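Local coordinates for protein putative anti-sigma factor antagonist TM_1081 (Thermotoga maritima, PDB 3F43) that probably acts as an anti-anti-sigma factor, counteracting an anti-sigma factor and so releasing a sigma factor from inhibition, at residues F14-V19 and D45-K50; E34-F39 and L70-N75; K78-S81 and F86-L89; K110-D113 and E117-E120. All blocks are in the same frame, centred on the assembly; numbering follows the deposited sequence. Where two conformers were deposited one is given.

Interaction 1 (F14-V19 and D45-K50)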
loop_
_atom_site.group_PDB
_atom_site.type_symbol
_atom_site.label_atom_id
_atom_site.label_comp_id
_atom_site.label_asym_id
_atom_site.label_seq_id
_atom_site.Cartn_x
_atom_site.Cartn_y
_atom_site.Cartn_z
ATOM N N PHE A 14 -12.014 10.955 -13.656
ATOM C CA PHE A 14 -10.589 11.033 -14.009
ATOM C C PHE A 14 -10.454 10.674 -15.507
ATOM O O PHE A 14 -11.336 10.014 -16.085
ATOM C CB PHE A 14 -9.728 10.060 -13.176
ATOM C CG PHE A 14 -9.817 10.262 -11.673
ATOM C CD1 PHE A 14 -10.829 9.637 -10.896
ATOM C CD2 PHE A 14 -8.875 11.040 -11.009
ATOM C CE1 PHE A 14 -10.896 9.827 -9.447
ATOM C CE2 PHE A 14 -8.969 11.228 -9.611
ATOM C CZ PHE A 14 -10.003 10.598 -8.851
ATOM N N PRO A 15 -9.379 11.133 -16.151
ATOM C CA PRO A 15 -9.228 10.869 -17.604
ATOM C C PRO A 15 -8.921 9.419 -17.947
ATOM O O PRO A 15 -8.086 8.783 -17.311
ATOM C CB PRO A 15 -8.095 11.783 -18.015
ATOM C CG PRO A 15 -7.896 12.723 -16.824
ATOM C CD PRO A 15 -8.288 11.977 -15.637
ATOM N N TYR A 16 -9.655 8.884 -18.907
ATOM C CA TYR A 16 -9.410 7.530 -19.411
ATOM C C TYR A 16 -9.922 7.365 -20.820
ATOM O O TYR A 16 -10.750 8.172 -21.304
ATOM C CB TYR A 16 -10.038 6.445 -18.498
ATOM C CG TYR A 16 -11.529 6.321 -18.633
ATOM C CD1 TYR A 16 -12.366 7.151 -17.922
ATOM C CD2 TYR A 16 -12.101 5.388 -19.511
ATOM C CE1 TYR A 16 -13.737 7.034 -18.043
ATOM C CE2 TYR A 16 -13.457 5.276 -19.652
ATOM C CZ TYR A 16 -14.275 6.100 -18.918
ATOM O OH TYR A 16 -15.638 6.004 -19.051
ATOM N N LYS A 17 -9.456 6.294 -21.457
ATOM C CA LYS A 17 -10.085 5.813 -22.666
ATOM C C LYS A 17 -10.056 4.293 -22.688
ATOM O O LYS A 17 -9.220 3.698 -22.059
ATOM C CB LYS A 17 -9.419 6.390 -23.926
ATOM C CG LYS A 17 -8.073 5.869 -24.250
ATOM C CD LYS A 17 -7.611 6.279 -25.664
ATOM C CE LYS A 17 -7.476 7.768 -25.829
ATOM N NZ LYS A 17 -6.752 8.113 -27.090
ATOM N N ILE A 18 -11.007 3.695 -23.396
ATOM C CA ILE A 18 -11.033 2.240 -23.606
ATOM C C ILE A 18 -10.671 1.944 -25.041
ATOM O O ILE A 18 -11.323 2.450 -25.959
ATOM C CB ILE A 18 -12.388 1.638 -23.263
ATOM C CG1 ILE A 18 -12.717 1.969 -21.802
ATOM C CG2 ILE A 18 -12.382 0.108 -23.551
ATOM C CD1 ILE A 18 -13.981 1.410 -21.270
ATOM N N VAL A 19 -9.579 1.202 -25.234
ATOM C CA VAL A 19 -9.115 0.819 -26.572
ATOM C C VAL A 19 -9.022 -0.705 -26.610
ATOM O O VAL A 19 -8.253 -1.273 -25.851
ATOM C CB VAL A 19 -7.703 1.389 -26.897
ATOM C CG1 VAL A 19 -7.267 0.966 -28.305
ATOM C CG2 VAL A 19 -7.665 2.938 -26.721
ATOM N N ASP A 45 -15.395 0.856 -9.038
ATOM C CA ASP A 45 -16.784 1.006 -9.433
ATOM C C ASP A 45 -17.005 1.040 -10.939
ATOM O O ASP A 45 -17.986 0.444 -11.448
ATOM C CB ASP A 45 -17.400 2.257 -8.832
ATOM C CG ASP A 45 -17.620 2.186 -7.343
ATOM O OD1 ASP A 45 -17.596 1.105 -6.723
ATOM O OD2 ASP A 45 -17.864 3.263 -6.778
ATOM N N GLU A 46 -16.151 1.764 -11.660
ATOM C CA GLU A 46 -16.316 1.950 -13.097
ATOM C C GLU A 46 -15.805 0.815 -13.968
ATOM O O GLU A 46 -16.359 0.569 -15.031
ATOM C CB GLU A 46 -15.612 3.244 -13.544
ATOM C CG GLU A 46 -16.198 4.469 -12.909
ATOM C CD GLU A 46 -17.644 4.720 -13.312
ATOM O OE1 GLU A 46 -17.987 4.550 -14.505
ATOM O OE2 GLU A 46 -18.451 5.075 -12.437
ATOM N N PHE A 47 -14.741 0.149 -13.531
ATOM C CA PHE A 47 -14.065 -0.803 -14.374
ATOM C C PHE A 47 -14.058 -2.204 -13.737
ATOM O O PHE A 47 -14.656 -3.121 -14.277
ATOM C CB PHE A 47 -12.687 -0.277 -14.724
ATOM C CG PHE A 47 -12.726 1.117 -15.307
ATOM C CD1 PHE A 47 -13.447 1.367 -16.456
ATOM C CD2 PHE A 47 -12.096 2.162 -14.661
ATOM C CE1 PHE A 47 -13.538 2.645 -16.965
ATOM C CE2 PHE A 47 -12.196 3.460 -15.155
ATOM C CZ PHE A 47 -12.895 3.681 -16.305
ATOM N N LEU A 48 -13.319 -2.366 -12.640
ATOM C CA LEU A 48 -13.045 -3.715 -12.127
ATOM C C LEU A 48 -14.338 -4.431 -11.748
ATOM O O LEU A 48 -14.528 -5.596 -12.088
ATOM C CB LEU A 48 -12.079 -3.675 -10.944
ATOM C CG LEU A 48 -10.675 -3.188 -11.267
ATOM C CD1 LEU A 48 -9.786 -2.948 -10.042
ATOM C CD2 LEU A 48 -9.966 -4.111 -12.259
ATOM N N ASN A 49 -15.248 -3.744 -11.073
ATOM C CA ASN A 49 -16.507 -4.385 -10.688
ATOM C C ASN A 49 -17.500 -4.596 -11.828
ATOM O O ASN A 49 -18.482 -5.312 -11.664
ATOM C CB ASN A 49 -17.153 -3.646 -9.512
ATOM C CG ASN A 49 -16.294 -3.678 -8.236
ATOM O OD1 ASN A 49 -15.357 -4.480 -8.089
ATOM N ND2 ASN A 49 -16.620 -2.797 -7.302
ATOM N N LYS A 50 -17.208 -4.019 -12.991
ATOM C CA LYS A 50 -17.988 -4.204 -14.207
ATOM C C LYS A 50 -17.298 -5.165 -15.180
ATOM O O LYS A 50 -17.766 -5.319 -16.302
ATOM C CB LYS A 50 -18.264 -2.874 -14.891
ATOM C CG LYS A 50 -18.992 -1.866 -14.016
ATOM C CD LYS A 50 -19.442 -0.655 -14.782
ATOM C CE LYS A 50 -20.396 0.205 -13.965
ATOM N NZ LYS A 50 -20.724 1.489 -14.680
#

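Interaction 2 (E34-F39 and L70-N75)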
loop_
_atom_site.group_PDB
_atom_site.type_symbol
_atom_site.label_atom_id
_atom_site.label_comp_id
_atom_site.label_asym_id
_atom_site.label_seq_id
_atom_site.Cartn_x
_atom_site.Cartn_y
_atom_site.Cartn_z
ATOM N N GLU A 34 -4.386 12.423 -0.530
ATOM C CA GLU A 34 -5.596 13.228 -0.659
ATOM C C GLU A 34 -6.663 12.647 -1.600
ATOM O O GLU A 34 -7.894 12.790 -1.289
ATOM C CB GLU A 34 -5.249 14.656 -1.081
ATOM C CG GLU A 34 -4.601 15.466 0.031
ATOM C CD GLU A 34 -4.345 16.938 -0.313
ATOM O OE1 GLU A 34 -3.856 17.222 -1.433
ATOM O OE2 GLU A 34 -4.602 17.798 0.565
ATOM N N ASN A 35 -6.227 12.020 -2.691
ATOM C CA ASN A 35 -7.131 11.452 -3.709
ATOM C C ASN A 35 -7.128 9.941 -3.875
ATOM O O ASN A 35 -7.850 9.384 -4.715
ATOM C CB ASN A 35 -7.028 12.193 -5.045
ATOM C CG ASN A 35 -5.740 11.965 -5.732
ATOM O OD1 ASN A 35 -4.849 11.304 -5.185
ATOM N ND2 ASN A 35 -5.615 12.505 -6.961
ATOM N N ALA A 36 -6.296 9.239 -3.094
ATOM C CA ALA A 36 -6.109 7.821 -3.317
ATOM C C ALA A 36 -7.391 7.014 -3.193
ATOM O O ALA A 36 -7.697 6.237 -4.065
ATOM C CB ALA A 36 -5.013 7.244 -2.400
ATOM N N HIS A 37 -8.143 7.196 -2.101
ATOM C CA HIS A 37 -9.397 6.440 -1.912
ATOM C C HIS A 37 -10.409 6.785 -2.985
ATOM O O HIS A 37 -11.059 5.902 -3.543
ATOM C CB HIS A 37 -10.018 6.693 -0.547
ATOM C CG HIS A 37 -11.318 5.992 -0.351
ATOM N ND1 HIS A 37 -11.435 4.612 -0.446
ATOM C CD2 HIS A 37 -12.561 6.466 -0.107
ATOM C CE1 HIS A 37 -12.702 4.284 -0.261
ATOM N NE2 HIS A 37 -13.408 5.388 -0.069
ATOM N N LEU A 38 -10.528 8.063 -3.320
ATOM C CA LEU A 38 -11.458 8.480 -4.387
ATOM C C LEU A 38 -11.146 7.795 -5.715
ATOM O O LEU A 38 -12.051 7.319 -6.417
ATOM C CB LEU A 38 -11.378 10.000 -4.564
ATOM C CG LEU A 38 -12.375 10.622 -5.547
ATOM C CD1 LEU A 38 -13.800 10.495 -5.024
ATOM C CD2 LEU A 38 -12.052 12.072 -5.777
ATOM N N PHE A 39 -9.859 7.751 -6.064
ATOM C CA PHE A 39 -9.414 7.125 -7.299
ATOM C C PHE A 39 -9.653 5.616 -7.280
ATOM O O PHE A 39 -10.157 5.036 -8.247
ATOM C CB PHE A 39 -7.936 7.502 -7.543
ATOM C CG PHE A 39 -7.377 7.013 -8.871
ATOM C CD1 PHE A 39 -7.639 7.683 -10.040
ATOM C CD2 PHE A 39 -6.609 5.883 -8.912
ATOM C CE1 PHE A 39 -7.090 7.233 -11.247
ATOM C CE2 PHE A 39 -6.067 5.424 -10.126
ATOM C CZ PHE A 39 -6.333 6.097 -11.264
ATOM N N LEU A 70 0.499 3.882 -3.531
ATOM C CA LEU A 70 1.007 2.520 -3.671
ATOM C C LEU A 70 -0.029 1.502 -3.212
ATOM O O LEU A 70 -0.216 0.456 -3.842
ATOM C CB LEU A 70 2.277 2.277 -2.862
ATOM C CG LEU A 70 3.586 2.592 -3.519
ATOM C CD1 LEU A 70 4.715 2.450 -2.461
ATOM C CD2 LEU A 70 3.806 1.669 -4.746
ATOM N N GLY A 71 -0.717 1.771 -2.106
ATOM C CA GLY A 71 -1.750 0.868 -1.633
ATOM C C GLY A 71 -2.860 0.677 -2.663
ATOM O O GLY A 71 -3.359 -0.442 -2.861
ATOM N N VAL A 72 -3.213 1.749 -3.355
ATOM C CA VAL A 72 -4.198 1.674 -4.444
ATOM C C VAL A 72 -3.697 0.797 -5.599
ATOM O O VAL A 72 -4.419 -0.091 -6.091
ATOM C CB VAL A 72 -4.686 3.033 -4.863
ATOM C CG1 VAL A 72 -5.519 2.927 -6.165
ATOM C CG2 VAL A 72 -5.487 3.639 -3.647
ATOM N N ILE A 73 -2.444 1.006 -6.011
ATOM C CA ILE A 73 -1.836 0.179 -7.038
ATOM C C ILE A 73 -1.864 -1.304 -6.648
ATOM O O ILE A 73 -2.242 -2.179 -7.446
ATOM C CB ILE A 73 -0.423 0.651 -7.350
ATOM C CG1 ILE A 73 -0.514 2.025 -8.028
ATOM C CG2 ILE A 73 0.336 -0.357 -8.211
ATOM C CD1 ILE A 73 0.845 2.694 -8.215
ATOM N N VAL A 74 -1.515 -1.576 -5.395
ATOM C CA VAL A 74 -1.545 -2.923 -4.874
ATOM C C VAL A 74 -2.950 -3.500 -4.902
ATOM O O VAL A 74 -3.123 -4.653 -5.258
ATOM C CB VAL A 74 -0.887 -2.995 -3.474
ATOM C CG1 VAL A 74 -1.224 -4.328 -2.753
ATOM C CG2 VAL A 74 0.614 -2.771 -3.592
ATOM N N ASN A 75 -3.949 -2.693 -4.521
ATOM C CA ASN A 75 -5.315 -3.193 -4.525
ATOM C C ASN A 75 -5.782 -3.541 -5.929
ATOM O O ASN A 75 -6.469 -4.549 -6.145
ATOM C CB ASN A 75 -6.255 -2.172 -3.905
ATOM C CG ASN A 75 -6.199 -2.178 -2.399
ATOM O OD1 ASN A 75 -6.005 -3.215 -1.777
ATOM N ND2 ASN A 75 -6.396 -1.009 -1.816
#

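Interaction 3 (K78-S81 and F86-L89)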
loop_
_atom_site.group_PDB
_atom_site.type_symbol
_atom_site.label_atom_id
_atom_site.label_comp_id
_atom_site.label_asym_id
_atom_site.label_seq_id
_atom_site.Cartn_x
_atom_site.Cartn_y
_atom_site.Cartn_z
ATOM N N LYS A 78 -3.990 -6.759 -7.012
ATOM C CA LYS A 78 -4.599 -7.915 -6.364
ATOM C C LYS A 78 -5.882 -8.327 -7.063
ATOM O O LYS A 78 -6.096 -9.495 -7.330
ATOM C CB LYS A 78 -4.888 -7.618 -4.884
ATOM C CG LYS A 78 -3.658 -7.638 -4.008
ATOM C CD LYS A 78 -3.913 -6.998 -2.604
ATOM C CE LYS A 78 -4.854 -7.780 -1.735
ATOM N NZ LYS A 78 -4.822 -7.228 -0.319
ATOM N N SER A 79 -6.728 -7.352 -7.391
ATOM C CA SER A 79 -7.990 -7.664 -8.048
ATOM C C SER A 79 -7.730 -8.298 -9.407
ATOM O O SER A 79 -8.332 -9.323 -9.772
ATOM C CB SER A 79 -8.829 -6.399 -8.219
ATOM O OG SER A 79 -9.983 -6.660 -8.971
ATOM N N ILE A 80 -6.852 -7.655 -10.181
ATOM C CA ILE A 80 -6.578 -8.135 -11.525
ATOM C C ILE A 80 -5.887 -9.529 -11.531
ATOM O O ILE A 80 -6.236 -10.405 -12.333
ATOM C CB ILE A 80 -5.826 -7.082 -12.383
ATOM C CG1 ILE A 80 -6.775 -5.902 -12.644
ATOM C CG2 ILE A 80 -5.343 -7.683 -13.679
ATOM C CD1 ILE A 80 -6.135 -4.730 -13.437
ATOM N N SER A 81 -4.957 -9.745 -10.606
ATOM C CA SER A 81 -4.302 -11.045 -10.478
ATOM C C SER A 81 -5.322 -12.122 -10.122
ATOM O O SER A 81 -5.267 -13.241 -10.640
ATOM C CB SER A 81 -3.197 -10.984 -9.430
ATOM O OG SER A 81 -2.536 -12.240 -9.329
ATOM N N PHE A 86 -4.977 -8.287 -16.939
ATOM C CA PHE A 86 -3.705 -7.748 -17.336
ATOM C C PHE A 86 -3.585 -6.366 -16.671
ATOM O O PHE A 86 -4.475 -5.525 -16.800
ATOM C CB PHE A 86 -3.598 -7.623 -18.862
ATOM C CG PHE A 86 -2.266 -7.100 -19.322
ATOM C CD1 PHE A 86 -2.028 -5.746 -19.435
ATOM C CD2 PHE A 86 -1.224 -7.966 -19.583
ATOM C CE1 PHE A 86 -0.788 -5.279 -19.817
ATOM C CE2 PHE A 86 0.020 -7.491 -19.967
ATOM C CZ PHE A 86 0.235 -6.140 -20.077
ATOM N N PHE A 87 -2.522 -6.148 -15.907
ATOM C CA PHE A 87 -2.266 -4.830 -15.321
ATOM C C PHE A 87 -0.860 -4.362 -15.678
ATOM O O PHE A 87 0.117 -5.132 -15.566
ATOM C CB PHE A 87 -2.439 -4.884 -13.792
ATOM C CG PHE A 87 -2.347 -3.547 -13.102
ATOM C CD1 PHE A 87 -2.919 -2.388 -13.640
ATOM C CD2 PHE A 87 -1.755 -3.451 -11.834
ATOM C CE1 PHE A 87 -2.832 -1.158 -12.944
ATOM C CE2 PHE A 87 -1.704 -2.247 -11.132
ATOM C CZ PHE A 87 -2.238 -1.094 -11.697
ATOM N N ALA A 88 -0.732 -3.118 -16.139
ATOM C CA ALA A 88 0.583 -2.539 -16.347
ATOM C C ALA A 88 0.655 -1.104 -15.924
ATOM O O ALA A 88 -0.327 -0.379 -16.040
ATOM C CB ALA A 88 1.024 -2.615 -17.822
ATOM N N LEU A 89 1.825 -0.738 -15.388
ATOM C CA LEU A 89 2.156 0.650 -15.109
ATOM C C LEU A 89 2.895 1.164 -16.332
ATOM O O LEU A 89 3.720 0.462 -16.901
ATOM C CB LEU A 89 3.019 0.787 -13.848
ATOM C CG LEU A 89 2.443 0.136 -12.595
ATOM C CD1 LEU A 89 3.360 0.312 -11.385
ATOM C CD2 LEU A 89 1.041 0.657 -12.295
#

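Interaction 4 (K110-D113 and E117-E120)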
loop_
_atom_site.group_PDB
_atom_site.type_symbol
_atom_site.label_atom_id
_atom_site.label_comp_id
_atom_site.label_asym_id
_atom_site.label_seq_id
_atom_site.Cartn_x
_atom_site.Cartn_y
_atom_site.Cartn_z
ATOM N N LYS A 110 4.072 -5.560 -14.559
ATOM C CA LYS A 110 4.676 -5.098 -15.798
ATOM C C LYS A 110 4.721 -3.588 -15.814
ATOM O O LYS A 110 3.776 -2.927 -15.405
ATOM C CB LYS A 110 3.899 -5.599 -17.020
ATOM C CG LYS A 110 4.043 -7.079 -17.274
ATOM C CD LYS A 110 5.417 -7.412 -17.855
ATOM N N ILE A 111 5.855 -3.071 -16.242
ATOM C CA ILE A 111 6.079 -1.639 -16.363
ATOM C C ILE A 111 6.666 -1.354 -17.728
ATOM O O ILE A 111 7.647 -2.004 -18.158
ATOM C CB ILE A 111 7.054 -1.112 -15.295
ATOM C CG1 ILE A 111 6.544 -1.372 -13.872
ATOM C CG2 ILE A 111 7.338 0.374 -15.543
ATOM C CD1 ILE A 111 7.582 -1.063 -12.785
ATOM N N TYR A 112 6.043 -0.418 -18.454
ATOM C CA TYR A 112 6.463 -0.099 -19.796
ATOM C C TYR A 112 6.726 1.378 -19.903
ATOM O O TYR A 112 6.073 2.178 -19.258
ATOM C CB TYR A 112 5.413 -0.497 -20.841
ATOM C CG TYR A 112 5.089 -1.971 -20.853
ATOM C CD1 TYR A 112 5.947 -2.885 -21.445
ATOM C CD2 TYR A 112 3.929 -2.452 -20.260
ATOM C CE1 TYR A 112 5.655 -4.243 -21.433
ATOM C CE2 TYR A 112 3.635 -3.803 -20.238
ATOM C CZ TYR A 112 4.495 -4.688 -20.828
ATOM O OH TYR A 112 4.195 -6.023 -20.794
ATOM N N ASP A 113 7.639 1.737 -20.791
ATOM C CA ASP A 113 7.996 3.136 -21.010
ATOM C C ASP A 113 6.884 3.885 -21.743
ATOM O O ASP A 113 6.714 5.084 -21.517
ATOM C CB ASP A 113 9.274 3.276 -21.820
ATOM C CG ASP A 113 10.526 2.945 -21.037
ATOM O OD1 ASP A 113 10.503 2.922 -19.785
ATOM O OD2 ASP A 113 11.557 2.737 -21.715
ATOM N N GLU A 117 4.116 0.106 -26.348
ATOM C CA GLU A 117 4.775 -1.087 -25.818
ATOM C C GLU A 117 3.820 -1.948 -25.000
ATOM O O GLU A 117 3.795 -3.167 -25.147
ATOM C CB GLU A 117 5.981 -0.702 -24.969
ATOM C CG GLU A 117 7.126 -0.096 -25.787
ATOM C CD GLU A 117 8.153 0.656 -24.924
ATOM O OE1 GLU A 117 8.025 0.672 -23.679
ATOM O OE2 GLU A 117 9.087 1.240 -25.508
ATOM N N ALA A 118 3.033 -1.316 -24.135
ATOM C CA ALA A 118 2.049 -2.039 -23.309
ATOM C C ALA A 118 0.992 -2.722 -24.179
ATOM O O ALA A 118 0.584 -3.865 -23.915
ATOM C CB ALA A 118 1.374 -1.085 -22.270
HETATM N N MSE A 119 0.534 -2.016 -25.202
HETATM C CA MSE A 119 -0.503 -2.548 -26.091
HETATM C C MSE A 119 0.022 -3.796 -26.798
HETATM O O MSE A 119 -0.681 -4.804 -26.918
HETATM C CB MSE A 119 -0.947 -1.523 -27.141
HETATM C CG MSE A 119 -1.864 -0.419 -26.637
HETATM SE SE MSE A 119 -3.662 -0.941 -25.989
HETATM C CE MSE A 119 -3.716 -2.841 -26.491
ATOM N N GLU A 120 1.272 -3.727 -27.233
ATOM C CA GLU A 120 1.899 -4.871 -27.881
ATOM C C GLU A 120 1.928 -6.112 -26.978
ATOM O O GLU A 120 1.695 -7.226 -27.462
ATOM C CB GLU A 120 3.300 -4.496 -28.350
ATOM C CG GLU A 120 3.289 -3.583 -29.571
ATOM C CD GLU A 120 4.633 -2.903 -29.825
ATOM O OE1 GLU A 120 5.649 -3.333 -29.217
ATOM O OE2 GLU A 120 4.660 -1.933 -30.629
#

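Interaction 1 (F14-V19 and D45-K50)
Y16 and F47 meet as a T-shaped aromatic pair, with the edge of the F47 ring pointing into the face of the Y16 ring. The centroids are 4.8 Å apart and the planes stand at 72°. F47 CZ does most of the touching: it hovers 3.5 Å above the Y16 ring plane, over its centre, and is 3.7 Å from Y16 CD2. Just behind it, F47 CE1 reaches Y16 CE2 at 3.8 Å, so the approach is made by one corner of the phenyl ring.

Y16 has CG wedged between its own N and C (chi1 75°), which turns its ring face to the helix, while F14 O lies in the ring plane at the edge. F47 holds CG anti to its carbonyl carbon, beside the backbone N (chi1 -53°). One face of the F47 ring is lined by E46 CB, 3.7 Å above its plane and over its centre.

In fold terms, helix 36-48, here with a wider pi-type turn at 45-48, meets strand 16-19, an outermost strand of this chain's STAS-domain sheet; K50 N bonds to F47 O at 3.0 Å.

Further out, W42 makes an edge-to-face pair with F47, and V23 and L25 of strand 22-25 also touch the F47 side chain. The phenyl ring is thus buried between helix and sheet, whereas Y16 keeps some exposure. H12, from the polyhistidine tag, stacks with Y16, an accident of the construct.

Interaction 2 (E34-F39 and L70-N75)
A36 and V72 mark the closest backbone approach here, with 6.5 Å between A36 CA and V72 CA. The first turn of helix 36-48 thereby meets helix 67-83, a pairing of two helices of the STAS (SpoIIAA-like) fold. F39 N bonds to N35 O at 2.9 Å as the first helix gets under way, and V74 N to L70 O within the second.

V72 carries the contact from its side. Its CG2 branch points at the start of helix 36-48, where it touches A36 CB at 3.8 Å and lies against the carbonyl oxygen A36 O as well. The small A36 side chain is consistent with so close an approach. The other branch, CG1, stands anti to the backbone N of V72 (chi1 170°), and this brings it to the F39 ring.

F39 also packs on L57 of strand 54-58 and pairs edge-to-face with F14, so the ring reaches from the helix pair down to the sheet. Helix 67-83 starts at S67, the phosphorylation site by similarity, unmodified here, and it faces the second subunit, where L70 packs on L70 and V74 on S67 of the other chain. At the edge of the aromatic ring, F39 CD2 lies 4.2 Å from V72 CG1, near the ring plane.

Interaction 3 (K78-S81 and F86-L89)
I80 presses both branches of its side chain against F86 and F87, and every contact across the two segments is apolar or van der Waals in kind. Side chain against backbone comes first. The CG2 methyl of I80 sits close on the backbone of F86, 3.3 Å from F86 N and 3.7 Å from F86 C. F86 therefore takes part through its main chain, while its own side chain leaves for the far side of the strand and packs on F56 and Y112. The I80 CD1 methyl also comes near this backbone, 3.8 Å from F86 O.

Side chain against side chain is the second kind. I80 CD1 meets F87 CB at 3.7 Å, and the two side chains cross at about a right angle. With CG anti to its backbone N (chi1 -174°), F87 starts toward the helix and then carries its ring off along it, toward I73, I76 and L77. The isoleucine methyl thus catches the base of the phenylalanine, approaching the ring obliquely.

These residues belong to the beta-alpha-beta unit made by strand 54-58, helix 67-83 and strand 86-90. I80 also touches I55 within the unit, and L48 of helix 36-48 outside it. F86 and A88 share backbone hydrogen bonds with I55 of the neighbouring parallel strand.

With methyl groups meeting backbone, CB and ring, the contact has no directional bond to set its geometry: it relies on close fit and on burial from water.

Interaction 4 (K110-D113 and E117-E120)
Y112 lays one face of its ring over A118 CA. The side chain has CG anti to its carbonyl carbon (chi1 -60°), which swings the ring across the helix turn. A CH-pi contact results: A118 CA lies 3.9 Å from the centroid of the Y112 ring, 23° off the normal. Beside it, A118 CB touches Y112 CD2 at 3.5 Å, and E117 O stands over the same face, toward the rim.

E117 runs extended beyond CG (chi2 163°), back along the helix toward the preceding loop. OE1 takes a weak hydrogen bond from D113 N, at 3.1 Å and bent to 128°, and another weak one from T114 N. D113 OD2 is 4.5 Å from E117 OE1; the two like charges would tend to repel, which the backbone N-H groups probably ease.

This is the short link from the edge strand 110-112 into helix 115-123 of the STAS domain. The A118 methyl also packs on V90 and F56, while Y112 touches A88, so the helix packs against strands 54-58, 86-90 and 110-112.

Overall arrangement
From the N terminus, the chain sets down strand 16-19, then 22-25, and helix 36-48 returns to close interaction 1. Interaction 2 opens at the start of that helix, before interaction 1 has closed, so the two loops cross; F14 against L38 joins them. Helix 67-83 then carries interaction 2 near its beginning and interaction 3 near its end, linked by I73 lying against F87 and L89. L48 on S79 ties interaction 1 to interaction 3. Interactions 3 and 4 close short loops in series, and strands 86-90 and 110-112 join them side by side. Interactions 2 and 4 lie on opposite sides of the chain's centre, about 21 Å between centres.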